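Local coordinates for protein putative ribose 5-phosphate isomerase (Leishmania infantum, PDB 6FXW) that probably catalyses the interconversion of ribose 5-phosphate and ribulose 5-phosphate in the pentose phosphate pathway, as a type B isomerase of the LacAB/RpiB family, at residues A[93-96]-A[97-100]. Residues are numbered along the deposited sequence; the frame is centred on the assembly and turned at random.
Sequences CYDH and VTAQ
T98 lays its methyl CG2 against the ring of Y94, 3.6 Å from CE1, while its hydroxyl OG1 stands over the same ring's rim, 4.0 Å above the plane. Threonine suits this place because its two branches do different work. With chi1 at 50°, OG1 sits between the backbone N and the carbonyl carbon of its own residue and turns back to the loop. There T98 OG1 accepts from Y94 N at 3.1 Å. It donates in turn to D95 OD1 at 2.7 Å. That carboxylate oxygen is gripped twice: the hydroxyl reaches its anti lone pair, and T98 N comes from the syn side, 30° out of the carboxylate plane, in a nearly straight bond of 2.9 Å. The bond from T98 N marks D95 as the N-cap of helix 96-104, which follows strand 90-92, an outermost strand of this chain's parallel sheet in the alpha/beta fold. Aspartate fits here because its short acidic side chain can fold back onto an N-H of the first turn, and its negative charge probably gains from the positive end of the helix dipole. The main chain then settles into helical pairing, A99 N to D95 O at 3.0 Å and Q100 N to H96 O at 2.8 Å. C93 points its CB toward that first turn, SG 3.7 Å from A99 CA; its small, mostly apolar side chain also packs on I126 of helix 120-131. One turn apart, H96 and Q100 set ring and amide almost perpendicular, Q100 OE1 facing the imidazole obliquely; H96 ND1 is hydrogen-bonded to D125 and Q100 NE2 to Q104. The aromatic residues also serve the tetramer: Y94 stacks on Y94 of a second subunit, and H96 on H96 of a third.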
loop_
_atom_site.group_PDB
_atom_site.type_symbol
_atom_site.label_atom_id
_atom_site.label_comp_id
_atom_site.label_asym_id
_atom_site.label_seq_id
_atom_site.Cartn_x
_atom_site.Cartn_y
_atom_site.Cartn_z
ATOM N N CYS A 93 9.647 -5.135 -1.020
ATOM C CA CYS A 93 8.275 -5.608 -1.051
ATOM C C CYS A 93 7.476 -4.995 0.068
ATOM O O CYS A 93 7.992 -4.690 1.165
ATOM C CB CYS A 93 8.170 -7.113 -0.932
ATOM S SG CYS A 93 9.133 -8.015 -2.170
ATOM N N TYR A 94 6.203 -4.713 -0.222
ATOM C CA TYR A 94 5.326 -4.064 0.731
ATOM C C TYR A 94 3.941 -4.692 0.776
ATOM O O TYR A 94 3.069 -4.158 1.466
ATOM C CB TYR A 94 5.177 -2.586 0.324
ATOM C CG TYR A 94 4.628 -2.353 -1.037
ATOM C CD1 TYR A 94 5.479 -2.313 -2.115
ATOM C CD2 TYR A 94 3.304 -2.197 -1.255
ATOM C CE1 TYR A 94 4.971 -2.069 -3.396
ATOM C CE2 TYR A 94 2.798 -2.060 -2.575
ATOM C CZ TYR A 94 3.700 -2.005 -3.598
ATOM O OH TYR A 94 3.183 -1.787 -4.899
ATOM N N ASP A 95 3.731 -5.760 0.055
ATOM C CA ASP A 95 2.495 -6.474 0.089
ATOM C C ASP A 95 2.681 -7.887 -0.423
ATOM O O ASP A 95 3.782 -8.326 -0.785
ATOM C CB ASP A 95 1.413 -5.689 -0.690
ATOM C CG ASP A 95 1.516 -5.937 -2.129
ATOM O OD1 ASP A 95 2.582 -6.162 -2.737
ATOM O OD2 ASP A 95 0.421 -5.999 -2.730
ATOM N N HIS A 96 1.581 -8.629 -0.505
ATOM C CA HIS A 96 1.616 -10.027 -0.937
ATOM C C HIS A 96 2.053 -10.138 -2.377
ATOM O O HIS A 96 2.841 -11.070 -2.766
ATOM C CB HIS A 96 0.217 -10.626 -0.738
ATOM C CG HIS A 96 0.140 -12.084 -0.968
ATOM N ND1 HIS A 96 0.224 -12.993 0.068
ATOM C CD2 HIS A 96 -0.018 -12.813 -2.104
ATOM C CE1 HIS A 96 0.015 -14.216 -0.425
ATOM N NE2 HIS A 96 -0.082 -14.140 -1.755
ATOM N N VAL A 97 1.534 -9.290 -3.261
ATOM C CA VAL A 97 1.823 -9.468 -4.649
ATOM C C VAL A 97 3.285 -9.158 -4.975
ATOM O O VAL A 97 3.928 -9.899 -5.742
ATOM C CB VAL A 97 0.904 -8.555 -5.478
ATOM C CG1 VAL A 97 1.415 -8.414 -6.902
ATOM C CG2 VAL A 97 -0.507 -9.124 -5.411
ATOM N N THR A 98 3.858 -8.109 -4.387
ATOM C CA THR A 98 5.257 -7.837 -4.589
ATOM C C THR A 98 6.142 -8.941 -4.005
ATOM O O THR A 98 7.097 -9.379 -4.642
ATOM C CB THR A 98 5.697 -6.464 -4.057
ATOM O OG1 THR A 98 5.253 -6.277 -2.693
ATOM C CG2 THR A 98 5.097 -5.372 -4.913
ATOM N N ALA A 99 5.738 -9.435 -2.835
ATOM C CA ALA A 99 6.497 -10.599 -2.302
ATOM C C ALA A 99 6.485 -11.771 -3.207
ATOM O O ALA A 99 7.529 -12.407 -3.490
ATOM C CB ALA A 99 5.951 -10.984 -0.945
ATOM N N GLN A 100 5.297 -12.125 -3.739
ATOM C CA GLN A 100 5.176 -13.269 -4.645
ATOM C C GLN A 100 5.948 -13.093 -5.930
ATOM O O GLN A 100 6.724 -13.964 -6.330
ATOM C CB GLN A 100 3.695 -13.478 -4.954
ATOM C CG GLN A 100 3.451 -14.634 -5.894
ATOM C CD GLN A 100 1.940 -14.755 -6.225
ATOM O OE1 GLN A 100 1.127 -14.493 -5.398
ATOM N NE2 GLN A 100 1.608 -15.172 -7.431
#